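Side-chain contacts in stress response kinase A (Escherichia coli, PDB 1ZYL), which phosphorylates itself and other proteins on serine and threonine using ATP and magnesium, and probably helps the cell withstand stress linked to reactive oxygen species: residues 174-177 with 178-182; 300-303 with 304-307. One frame throughout, in Å; residues are numbered along the deposited sequence.

Contact 1. Residues 174-177 with 178-182; sequences FLKA and TDELI
Helix 171-188 of this phosphotransferase-family kinase brings Phe174 and Thr178 together one turn apart, on a face of the helix that is buried. Phe174 O accepts twice from Thr178: the backbone N donates at 2.9 Å, and the side-chain OG1 donates at 3.2 Å from above the carbonyl plane, so the threonine hydroxyl is satisfied by its own helix. Thr178 holds OG1 beside its backbone N (chi1 -70°), the setting that turns the hydroxyl back toward the preceding turn. Thr178 OG1 also lies over one face of the Phe174 ring, displaced toward the rim, 3.6 Å from Phe174 CZ. At the edge of the ring, in its plane, sits Leu175 CD2, and Phe160 and Trp303 meet the same ring edge-to-face.

On the flank facing helix 149-161, Asp179 N bonds to Leu175 O, and the Asp179 carboxylate has its salt-bridge partner in Arg157 of that helix. Each of the next two backbone amides along, Glu180 N and Leu181 N, likewise bonds to the carbonyl four residues back. On the exposed side, Lys176 and Glu180 form an i to i+4 salt bridge. The lysine chain runs straight from the backbone and bends at its last torsion (chi4 -68°), bringing Lys176 NZ to 2.8 Å from Glu180 OE2, which it meets nearly along the C-O axis.

Contact 2. Residues 300-303 with 304-307; sequences EDYW and LRQT
Residues 300-307 lie on helix 300-316, with Leu304 N, Arg305 N, Gln306 N and Thr307 N each bonded to the carbonyl four residues back; Leu304 N makes a second, weak bond to Asp301 O. Trp303 O takes two donors. Thr307 N reaches Trp303 O at 3.3 Å, well above the carbonyl plane, while Thr307 OG1 lies nearly in line with the C=O bond, its hydroxyl turned back over the preceding turn because OG1 sits beside the backbone N (chi1 -61°).

Tyr302 and Gln306 run side by side and point the same way, the phenol ring and the amide plane 48° apart. Gln306 bends at its second torsion (chi2 65°), which brings Gln306 OE1 to 3.4 Å from Tyr302 CZ, obliquely to the ring. Arg305 folds back along the helix toward Asp301, with Asp301 O over one face of its guanidinium and NH2 near Tyr302 CA. Arg305 NH1 rests against Asp301 CB at 3.6 Å. Asp301 OD2 is 4.2 Å from Arg305 NH1, but it stands well out of the guanidinium plane with no N-H aimed at it, so any attraction is probably electrostatic, without a directed bond.

Tyr302 CD1 stands over one face of the Trp303 indole, toward its rim, and Trp303 NE1 donates to Leu297 O in the loop before the helix. Tyr302, Trp303 and Gln306 all pack on Leu278 of helix 266-283, while Thr307 touches Phe174 and Ala177 of helix 171-188, placing this part of the helix between the two helices.

How the contacts relate
Both contacts are intrahelical, and both pair a threonine hydroxyl with the carbonyl four residues earlier. Their helices, 171-188 and 300-316, pack directly on each other, with Phe174 of contact 1 and Trp303 of contact 2 meeting at the interface. Tyr302, also buried, is turned instead to helix 266-283, while Lys176, Glu180, Asp301 and Arg305 are outermost. On that outer side the contacts differ: contact 1 has a direct lysine-glutamate salt bridge, whereas the aspartate and arginine of contact 2 stay beyond bonding distance. Contact 2 also reaches helix 266-283, and contact 1 helix 149-161. Both lie away from the probable catalytic and magnesium-binding residues.

Contact 1. Residues 174-177 with 178-182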
loop_
_atom_site.group_PDB
_atom_site.type_symbol
_atom_site.label_atom_id
_atom_site.label_comp_id
_atom_site.label_asym_id
_atom_site.label_seq_id
_atom_site.Cartn_x
_atom_site.Cartn_y
_atom_site.Cartn_z
ATOM N N PHE A 174 0.163 18.257 19.093
ATOM C CA PHE A 174 0.213 17.271 18.024
ATOM C C PHE A 174 1.550 17.284 17.304
ATOM O O PHE A 174 2.168 16.238 17.112
ATOM C CB PHE A 174 -0.925 17.506 17.023
ATOM C CG PHE A 174 -0.749 16.767 15.735
ATOM C CD1 PHE A 174 0.027 17.304 14.711
ATOM C CD2 PHE A 174 -1.293 15.500 15.567
ATOM C CE1 PHE A 174 0.261 16.591 13.551
ATOM C CE2 PHE A 174 -1.063 14.773 14.403
ATOM C CZ PHE A 174 -0.285 15.319 13.396
ATOM N N LEU A 175 2.001 18.461 16.896
ATOM C CA LEU A 175 3.273 18.545 16.203
ATOM C C LEU A 175 4.399 18.095 17.126
ATOM O O LEU A 175 5.428 17.617 16.667
ATOM C CB LEU A 175 3.522 19.972 15.703
ATOM C CG LEU A 175 2.535 20.525 14.666
ATOM C CD1 LEU A 175 3.062 21.840 14.085
ATOM C CD2 LEU A 175 2.337 19.514 13.552
ATOM N N LYS A 176 4.199 18.240 18.430
ATOM C CA LYS A 176 5.208 17.835 19.402
ATOM C C LYS A 176 5.238 16.311 19.462
ATOM O O LYS A 176 6.297 15.696 19.420
ATOM C CB LYS A 176 4.868 18.410 20.780
ATOM C CG LYS A 176 5.934 18.233 21.856
ATOM C CD LYS A 176 5.453 18.852 23.149
ATOM C CE LYS A 176 6.504 18.830 24.241
ATOM N NZ LYS A 176 6.803 17.460 24.720
ATOM N N ALA A 177 4.064 15.707 19.565
ATOM C CA ALA A 177 3.969 14.262 19.605
ATOM C C ALA A 177 4.550 13.690 18.312
ATOM O O ALA A 177 5.144 12.613 18.322
ATOM C CB ALA A 177 2.514 13.833 19.765
ATOM N N THR A 178 4.388 14.403 17.199
ATOM C CA THR A 178 4.928 13.917 15.933
ATOM C C THR A 178 6.457 13.936 15.944
ATOM O O THR A 178 7.100 12.905 15.743
ATOM C CB THR A 178 4.406 14.742 14.737
ATOM O OG1 THR A 178 3.013 14.470 14.548
ATOM C CG2 THR A 178 5.142 14.372 13.469
ATOM N N ASP A 179 7.032 15.107 16.177
ATOM C CA ASP A 179 8.476 15.248 16.234
ATOM C C ASP A 179 9.064 14.117 17.095
ATOM O O ASP A 179 9.995 13.420 16.692
ATOM C CB ASP A 179 8.837 16.617 16.832
ATOM C CG ASP A 179 8.428 17.784 15.934
ATOM O OD1 ASP A 179 8.551 18.950 16.359
ATOM O OD2 ASP A 179 7.985 17.545 14.798
ATOM N N GLU A 180 8.502 13.941 18.282
ATOM C CA GLU A 180 8.945 12.906 19.203
ATOM C C GLU A 180 8.887 11.541 18.546
ATOM O O GLU A 180 9.742 10.687 18.784
ATOM C CB GLU A 180 8.054 12.902 20.444
ATOM C CG GLU A 180 8.589 13.703 21.633
ATOM C CD GLU A 180 7.480 14.241 22.530
ATOM O OE1 GLU A 180 6.427 13.575 22.667
ATOM O OE2 GLU A 180 7.669 15.334 23.104
ATOM N N LEU A 181 7.872 11.332 17.715
ATOM C CA LEU A 181 7.726 10.054 17.045
ATOM C C LEU A 181 8.774 9.905 15.971
ATOM O O LEU A 181 9.430 8.874 15.902
ATOM C CB LEU A 181 6.327 9.900 16.437
ATOM C CG LEU A 181 6.000 8.495 15.905
ATOM C CD1 LEU A 181 6.183 7.473 17.001
ATOM C CD2 LEU A 181 4.582 8.445 15.384
ATOM N N ILE A 182 8.956 10.924 15.136
ATOM C CA ILE A 182 9.952 10.789 14.081
ATOM C C ILE A 182 11.368 10.704 14.656
ATOM O O ILE A 182 12.265 10.150 14.021
ATOM C CB ILE A 182 9.852 11.922 12.989
ATOM C CG1 ILE A 182 10.718 13.118 13.358
ATOM C CG2 ILE A 182 8.410 12.347 12.799
ATOM C CD1 ILE A 182 12.154 13.013 12.850
#

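Contact 2. Residues 300-303 with 304-307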
loop_
_atom_site.group_PDB
_atom_site.type_symbol
_atom_site.label_atom_id
_atom_site.label_comp_id
_atom_site.label_asym_id
_atom_site.label_seq_id
_atom_site.Cartn_x
_atom_site.Cartn_y
_atom_site.Cartn_z
ATOM N N GLU A 300 -11.760 17.727 16.690
ATOM C CA GLU A 300 -10.630 17.631 17.616
ATOM C C GLU A 300 -10.445 16.204 18.078
ATOM O O GLU A 300 -9.334 15.684 18.053
ATOM C CB GLU A 300 -10.851 18.455 18.870
ATOM C CG GLU A 300 -11.334 19.845 18.672
ATOM C CD GLU A 300 -11.520 20.522 20.003
ATOM O OE1 GLU A 300 -10.554 21.163 20.481
ATOM O OE2 GLU A 300 -12.624 20.384 20.582
ATOM N N ASP A 301 -11.532 15.589 18.539
ATOM C CA ASP A 301 -11.487 14.212 19.026
ATOM C C ASP A 301 -10.463 13.420 18.237
ATOM O O ASP A 301 -9.576 12.785 18.800
ATOM C CB ASP A 301 -12.854 13.529 18.885
ATOM C CG ASP A 301 -13.899 14.091 19.836
ATOM O OD1 ASP A 301 -14.251 15.281 19.694
ATOM O OD2 ASP A 301 -14.372 13.343 20.721
ATOM N N TYR A 302 -10.590 13.484 16.921
ATOM C CA TYR A 302 -9.696 12.774 16.032
ATOM C C TYR A 302 -8.236 13.179 16.189
ATOM O O TYR A 302 -7.361 12.322 16.237
ATOM C CB TYR A 302 -10.150 12.976 14.590
ATOM C CG TYR A 302 -9.282 12.286 13.577
ATOM C CD1 TYR A 302 -8.320 12.991 12.866
ATOM C CD2 TYR A 302 -9.397 10.915 13.356
ATOM C CE1 TYR A 302 -7.490 12.347 11.959
ATOM C CE2 TYR A 302 -8.573 10.260 12.455
ATOM C CZ TYR A 302 -7.620 10.981 11.759
ATOM O OH TYR A 302 -6.784 10.337 10.877
ATOM N N TRP A 303 -7.964 14.477 16.270
ATOM C CA TRP A 303 -6.583 14.929 16.423
ATOM C C TRP A 303 -6.047 14.752 17.829
ATOM O O TRP A 303 -4.848 14.858 18.052
ATOM C CB TRP A 303 -6.416 16.381 15.965
ATOM C CG TRP A 303 -6.582 16.491 14.500
ATOM C CD1 TRP A 303 -7.728 16.779 13.829
ATOM C CD2 TRP A 303 -5.610 16.156 13.503
ATOM N NE1 TRP A 303 -7.541 16.637 12.477
ATOM C CE2 TRP A 303 -6.248 16.254 12.248
ATOM C CE3 TRP A 303 -4.261 15.777 13.548
ATOM C CZ2 TRP A 303 -5.588 15.988 11.048
ATOM C CZ3 TRP A 303 -3.604 15.511 12.350
ATOM C CH2 TRP A 303 -4.271 15.618 11.118
ATOM N N LEU A 304 -6.930 14.483 18.781
ATOM C CA LEU A 304 -6.485 14.247 20.144
ATOM C C LEU A 304 -6.095 12.788 20.222
ATOM O O LEU A 304 -5.053 12.455 20.772
ATOM C CB LEU A 304 -7.593 14.530 21.147
ATOM C CG LEU A 304 -7.965 15.998 21.304
ATOM C CD1 LEU A 304 -9.002 16.125 22.392
ATOM C CD2 LEU A 304 -6.737 16.808 21.637
ATOM N N ARG A 305 -6.937 11.922 19.657
ATOM C CA ARG A 305 -6.680 10.484 19.650
ATOM C C ARG A 305 -5.396 10.197 18.899
ATOM O O ARG A 305 -4.605 9.349 19.303
ATOM C CB ARG A 305 -7.815 9.714 18.966
ATOM C CG ARG A 305 -9.177 9.833 19.619
ATOM C CD ARG A 305 -10.067 8.655 19.226
ATOM N NE ARG A 305 -11.488 9.002 19.194
ATOM C CZ ARG A 305 -12.052 9.771 18.262
ATOM N NH1 ARG A 305 -13.352 10.032 18.315
ATOM N NH2 ARG A 305 -11.322 10.276 17.271
ATOM N N GLN A 306 -5.204 10.907 17.795
ATOM C CA GLN A 306 -4.025 10.726 16.963
ATOM C C GLN A 306 -2.795 11.115 17.766
ATOM O O GLN A 306 -1.798 10.396 17.768
ATOM C CB GLN A 306 -4.137 11.593 15.709
ATOM C CG GLN A 306 -3.455 11.026 14.482
ATOM C CD GLN A 306 -4.091 9.743 14.005
ATOM O OE1 GLN A 306 -5.310 9.668 13.837
ATOM N NE2 GLN A 306 -3.269 8.722 13.774
ATOM N N THR A 307 -2.880 12.250 18.457
ATOM C CA THR A 307 -1.780 12.741 19.282
ATOM C C THR A 307 -1.382 11.695 20.320
ATOM O O THR A 307 -0.213 11.430 20.553
ATOM C CB THR A 307 -2.190 14.037 20.002
ATOM O OG1 THR A 307 -2.502 15.031 19.025
ATOM C CG2 THR A 307 -1.070 14.554 20.889
#